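Local atomic coordinates of UL37 (Suid herpesvirus 1, PDB entry 4K70), a protein that is an inner tegument protein, here its N-terminal half, that probably helps control viral trafficking and binds calcium. Residues A[22-27]-A[60-65]; A[127-132]-A[166-171]. All coordinates share one frame; numbering follows the deposited sequence.

Contact 1 of 2, residues A[22-27]-A[60-65]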
loop_
_atom_site.group_PDB
_atom_site.type_symbol
_atom_site.label_atom_id
_atom_site.label_comp_id
_atom_site.label_asym_id
_atom_site.label_seq_id
_atom_site.Cartn_x
_atom_site.Cartn_y
_atom_site.Cartn_z
ATOM N N VAL A 22 34.177 -21.766 20.700
ATOM C CA VAL A 22 34.066 -20.312 20.607
ATOM C C VAL A 22 33.502 -19.907 19.239
ATOM O O VAL A 22 32.585 -19.081 19.144
ATOM C CB VAL A 22 35.417 -19.608 20.868
ATOM C CG1 VAL A 22 36.495 -20.163 19.958
ATOM C CG2 VAL A 22 35.280 -18.108 20.687
ATOM N N VAL A 23 34.046 -20.512 18.185
ATOM C CA VAL A 23 33.575 -20.286 16.823
ATOM C C VAL A 23 32.070 -20.534 16.708
ATOM O O VAL A 23 31.363 -19.805 16.009
ATOM C CB VAL A 23 34.316 -21.189 15.821
ATOM C CG1 VAL A 23 33.991 -20.776 14.399
ATOM C CG2 VAL A 23 35.821 -21.135 16.061
ATOM N N GLN A 24 31.578 -21.552 17.412
ATOM C CA GLN A 24 30.157 -21.896 17.361
ATOM C C GLN A 24 29.255 -20.859 18.037
ATOM O O GLN A 24 28.208 -20.499 17.494
ATOM C CB GLN A 24 29.910 -23.295 17.936
ATOM C CG GLN A 24 30.526 -24.409 17.098
ATOM C CD GLN A 24 30.123 -25.794 17.562
ATOM O OE1 GLN A 24 30.856 -26.764 17.363
ATOM N NE2 GLN A 24 28.947 -25.897 18.175
ATOM N N SER A 25 29.658 -20.380 19.211
ATOM C CA SER A 25 28.903 -19.339 19.914
ATOM C C SER A 25 28.739 -18.074 19.072
ATOM O O SER A 25 27.647 -17.523 18.971
ATOM C CB SER A 25 29.571 -18.993 21.248
ATOM O OG SER A 25 29.204 -19.921 22.254
ATOM N N ARG A 26 29.836 -17.626 18.476
ATOM C CA ARG A 26 29.828 -16.460 17.604
ATOM C C ARG A 26 28.881 -16.628 16.422
ATOM O O ARG A 26 28.092 -15.737 16.121
ATOM C CB ARG A 26 31.237 -16.206 17.083
ATOM C CG ARG A 26 32.249 -16.060 18.178
ATOM C CD ARG A 26 31.879 -14.898 19.081
ATOM N NE ARG A 26 32.901 -14.668 20.097
ATOM C CZ ARG A 26 32.701 -14.826 21.399
ATOM N NH1 ARG A 26 31.507 -15.201 21.842
ATOM N NH2 ARG A 26 33.688 -14.601 22.256
ATOM N N ILE A 27 28.983 -17.764 15.738
ATOM C CA ILE A 27 28.132 -18.038 14.586
ATOM C C ILE A 27 26.676 -18.118 15.031
ATOM O O ILE A 27 25.786 -17.563 14.385
ATOM C CB ILE A 27 28.553 -19.337 13.848
ATOM C CG1 ILE A 27 29.948 -19.179 13.248
ATOM C CG2 ILE A 27 27.542 -19.685 12.760
ATOM C CD1 ILE A 27 30.519 -20.445 12.653
ATOM N N THR A 60 37.199 -26.094 11.898
ATOM C CA THR A 60 36.419 -26.696 12.976
ATOM C C THR A 60 35.527 -27.807 12.451
ATOM O O THR A 60 35.080 -28.667 13.215
ATOM C CB THR A 60 35.540 -25.666 13.703
ATOM O OG1 THR A 60 34.392 -25.368 12.898
ATOM C CG2 THR A 60 36.324 -24.386 13.980
ATOM N N GLY A 61 35.264 -27.783 11.147
ATOM C CA GLY A 61 34.417 -28.788 10.524
ATOM C C GLY A 61 33.015 -28.827 11.097
ATOM O O GLY A 61 32.296 -29.809 10.942
ATOM N N THR A 62 32.612 -27.751 11.758
ATOM C CA THR A 62 31.331 -27.750 12.447
ATOM C C THR A 62 30.148 -27.490 11.518
ATOM O O THR A 62 30.286 -26.917 10.428
ATOM C CB THR A 62 31.288 -26.726 13.581
ATOM O OG1 THR A 62 31.377 -25.409 13.027
ATOM C CG2 THR A 62 32.438 -26.956 14.550
ATOM N N CYS A 63 28.985 -27.922 11.989
ATOM C CA CYS A 63 27.733 -27.835 11.263
ATOM C C CYS A 63 27.272 -26.380 11.167
ATOM O O CYS A 63 26.762 -25.951 10.132
ATOM C CB CYS A 63 26.690 -28.691 11.985
ATOM S SG CYS A 63 25.040 -28.617 11.309
ATOM N N GLU A 64 27.456 -25.636 12.254
ATOM C CA GLU A 64 27.178 -24.202 12.289
ATOM C C GLU A 64 27.962 -23.457 11.210
ATOM O O GLU A 64 27.403 -22.641 10.476
ATOM C CB GLU A 64 27.512 -23.620 13.668
ATOM C CG GLU A 64 26.566 -24.061 14.787
ATOM C CD GLU A 64 26.630 -25.560 15.065
ATOM O OE1 GLU A 64 27.675 -26.172 14.768
ATOM O OE2 GLU A 64 25.639 -26.124 15.574
ATOM N N ALA A 65 29.255 -23.748 11.115
ATOM C CA ALA A 65 30.119 -23.132 10.111
ATOM C C ALA A 65 29.692 -23.481 8.691
ATOM O O ALA A 65 29.775 -22.650 7.787
ATOM C CB ALA A 65 31.577 -23.537 10.329
#
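Thr60 OG1 takes part in three hydrogen bonds. It bonds to Ala56 O within its own helix, and Thr60 OG1 accepts a bond from Thr62 N at 3.2 Å (N-H...O 152°) and one from Thr62 OG1 at 3.0 Å. The bond from Thr62 N makes an ST turn, which links helix 39-60 to helix 63-78 through the positive-phi Gly61. A chi1 of 77° puts Thr60 OG1 between backbone N and carbonyl carbon, where Thr62 N and OG1 reach it. Thr62 serves as N-cap of the second helix, its OG1 accepting weakly from Ala65 N.

Helix 20-32 packs across this junction without a hydrogen bond between the two segments. Val23 CG2 meets Thr60 CG2 tip to tip at 3.9 Å. The extended Gln24 chain crosses Glu64 obliquely, yet its amide stacks nearly parallel (5°) on the carboxylate, Gln24 NE2 3.6 Å from Glu64 OE1; Glu64 OE2 is bonded to Ala465 N. Gln24 OE1 lies 3.2 Å from the methyl Thr62 CG2. Ile27 straddles the start of the second helix: its CG2, anti to the backbone N, rests 3.7 Å from Glu64 O, while the extended CG1 branch brings CD1 to 3.7 Å from Ala65 CA.

Contact 2 of 2, residues A[127-132]-A[166-171]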
loop_
_atom_site.group_PDB
_atom_site.type_symbol
_atom_site.label_atom_id
_atom_site.label_comp_id
_atom_site.label_asym_id
_atom_site.label_seq_id
_atom_site.Cartn_x
_atom_site.Cartn_y
_atom_site.Cartn_z
ATOM N N VAL A 127 16.816 -12.970 -6.497
ATOM C CA VAL A 127 16.743 -11.541 -6.196
ATOM C C VAL A 127 16.836 -10.709 -7.470
ATOM O O VAL A 127 16.168 -9.687 -7.600
ATOM C CB VAL A 127 17.760 -11.102 -5.120
ATOM C CG1 VAL A 127 17.609 -9.616 -4.816
ATOM C CG2 VAL A 127 17.555 -11.926 -3.840
ATOM N N SER A 128 17.648 -11.158 -8.419
ATOM C CA SER A 128 17.686 -10.542 -9.733
ATOM C C SER A 128 16.302 -10.556 -10.361
ATOM O O SER A 128 15.854 -9.548 -10.881
ATOM C CB SER A 128 18.671 -11.282 -10.647
ATOM O OG SER A 128 20.016 -10.972 -10.300
ATOM N N GLU A 129 15.648 -11.721 -10.332
ATOM C CA GLU A 129 14.296 -11.864 -10.871
ATOM C C GLU A 129 13.312 -10.986 -10.135
ATOM O O GLU A 129 12.487 -10.321 -10.754
ATOM C CB GLU A 129 13.823 -13.316 -10.785
ATOM C CG GLU A 129 14.638 -14.268 -11.626
ATOM C CD GLU A 129 14.119 -15.693 -11.530
ATOM O OE1 GLU A 129 12.949 -15.871 -11.120
ATOM O OE2 GLU A 129 14.870 -16.622 -11.864
ATOM N N TRP A 130 13.407 -10.982 -8.810
ATOM C CA TRP A 130 12.533 -10.153 -7.994
ATOM C C TRP A 130 12.704 -8.662 -8.340
ATOM O O TRP A 130 11.712 -7.944 -8.526
ATOM C CB TRP A 130 12.778 -10.428 -6.508
ATOM C CG TRP A 130 11.742 -9.830 -5.596
ATOM C CD1 TRP A 130 10.636 -10.454 -5.092
ATOM C CD2 TRP A 130 11.721 -8.490 -5.074
ATOM N NE1 TRP A 130 9.936 -9.586 -4.287
ATOM C CE2 TRP A 130 10.576 -8.378 -4.265
ATOM C CE3 TRP A 130 12.563 -7.382 -5.213
ATOM C CZ2 TRP A 130 10.244 -7.187 -3.597
ATOM C CZ3 TRP A 130 12.232 -6.202 -4.549
ATOM C CH2 TRP A 130 11.086 -6.118 -3.750
ATOM N N CYS A 131 13.953 -8.199 -8.454
ATOM C CA CYS A 131 14.212 -6.810 -8.873
ATOM C C CYS A 131 13.645 -6.504 -10.259
ATOM O O CYS A 131 13.161 -5.407 -10.496
ATOM C CB CYS A 131 15.719 -6.463 -8.840
ATOM S SG CYS A 131 16.418 -6.399 -7.167
ATOM N N ALA A 132 13.704 -7.468 -11.173
ATOM C CA ALA A 132 13.126 -7.262 -12.496
ATOM C C ALA A 132 11.616 -7.074 -12.374
ATOM O O ALA A 132 11.027 -6.224 -13.050
ATOM C CB ALA A 132 13.451 -8.436 -13.420
ATOM N N PRO A 166 4.834 -17.560 -5.048
ATOM C CA PRO A 166 5.495 -18.626 -4.284
ATOM C C PRO A 166 6.977 -18.822 -4.632
ATOM O O PRO A 166 7.755 -19.163 -3.749
ATOM C CB PRO A 166 4.685 -19.879 -4.655
ATOM C CG PRO A 166 3.300 -19.335 -4.967
ATOM C CD PRO A 166 3.579 -18.015 -5.672
ATOM N N ARG A 167 7.369 -18.611 -5.876
ATOM C CA ARG A 167 8.786 -18.780 -6.208
ATOM C C ARG A 167 9.663 -17.794 -5.426
ATOM O O ARG A 167 10.868 -18.020 -5.253
ATOM C CB ARG A 167 9.028 -18.659 -7.710
ATOM C CG ARG A 167 8.958 -17.260 -8.227
ATOM C CD ARG A 167 9.035 -17.213 -9.753
ATOM N NE ARG A 167 9.989 -18.172 -10.308
ATOM C CZ ARG A 167 11.308 -18.078 -10.204
ATOM N NH1 ARG A 167 11.846 -17.062 -9.544
ATOM N NH2 ARG A 167 12.093 -19.004 -10.753
ATOM N N PHE A 168 9.050 -16.720 -4.930
ATOM C CA PHE A 168 9.775 -15.757 -4.091
ATOM C C PHE A 168 9.473 -15.934 -2.614
ATOM O O PHE A 168 9.749 -15.043 -1.813
ATOM C CB PHE A 168 9.447 -14.327 -4.517
ATOM C CG PHE A 168 9.920 -13.996 -5.896
ATOM C CD1 PHE A 168 11.146 -14.466 -6.347
ATOM C CD2 PHE A 168 9.128 -13.245 -6.754
ATOM C CE1 PHE A 168 11.594 -14.176 -7.629
ATOM C CE2 PHE A 168 9.569 -12.942 -8.035
ATOM C CZ PHE A 168 10.805 -13.414 -8.477
ATOM N N ALA A 169 8.881 -17.069 -2.251
ATOM C CA ALA A 169 8.554 -17.338 -0.849
ATOM C C ALA A 169 9.750 -17.242 0.100
ATOM O O ALA A 169 9.611 -16.738 1.213
ATOM C CB ALA A 169 7.850 -18.695 -0.694
ATOM N N THR A 170 10.919 -17.720 -0.316
ATOM C CA THR A 170 12.086 -17.647 0.569
ATOM C C THR A 170 12.588 -16.209 0.760
ATOM O O THR A 170 13.340 -15.946 1.697
ATOM C CB THR A 170 13.251 -18.555 0.117
ATOM O OG1 THR A 170 13.664 -18.204 -1.211
ATOM C CG2 THR A 170 12.822 -20.040 0.173
ATOM N N LEU A 171 12.145 -15.279 -0.094
ATOM C CA LEU A 171 12.517 -13.862 0.066
ATOM C C LEU A 171 11.508 -13.016 0.819
ATOM O O LEU A 171 11.807 -11.870 1.169
ATOM C CB LEU A 171 12.724 -13.182 -1.289
ATOM C CG LEU A 171 13.611 -13.869 -2.306
ATOM C CD1 LEU A 171 13.627 -13.028 -3.576
ATOM C CD2 LEU A 171 15.012 -14.084 -1.739
#
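The first shell is a T-shaped aromatic pair between helix 120-137 and the loop before helix 175-188. The edge of the Trp130 indole points at a face of Phe168: the five-membered ring and the phenyl centroid are 5.0 Å apart, with planes at 75°. Trp130 CD1 makes the touch, 3.6 Å from Phe168 CD2 and offset toward the rim. The same face receives a CH-pi contact from Trp130 CB, 4.1 Å from the Phe168 centroid and only 13° off the ring normal. At the phenyl edge, near its plane, Glu129 CB lies 3.8 Å from Phe168 CZ.

Leu171 extends the apolar patch. Leu171 CD1 is 4.0 Å from Trp130 CB, and Leu171 CD2 is 3.9 Å from Val127 CG2.

Further out, the opposite face of Phe168 is covered by CG of its neighbour Arg167, over the ring centre, so the phenyl is sandwiched. Arg167 forms a salt bridge with Glu129, though the modelled OE1 and NH1 are too close together to be trusted in detail.

Trp130 CG is anti to its backbone N (chi1 -168°), which brings CD1 over the phenyl; in the second shell Leu163 O bonds Trp130 NE1. Val177 of helix 175-188 touches both Trp130 and Leu171. The side chain of Trp130 is about 7 Å from that of His82 and about 8 Å from that of Asp179, calcium ligands in a crystal of this protein, although that ion is not bound to this chain. Two i to i+3 backbone bonds turn the loop, Ala169 N to Pro166 O and Leu171 N to Phe168 O.

Overall arrangement
From the N terminus, the chain leaves helix 20-32, runs out along helix 39-60 and returns to it at the turn into helix 63-78, so contact 1 closes a largely helical excursion of 32 residues. Helices 89-98 and 101-109 follow before helix 120-137 opens contact 2, which closes after 33 more residues at the loop 166-171 leading into helix 175-188. The two closures are in series, neither nested nor crossing, with centres about 30 Å apart and nearest atoms about 18 Å apart. Helix 438-458, much later in the chain, lies beside one segment of each: Cys63 touches Ala454 and Thr170 touches Ala446, residues that do not themselves make the contacts.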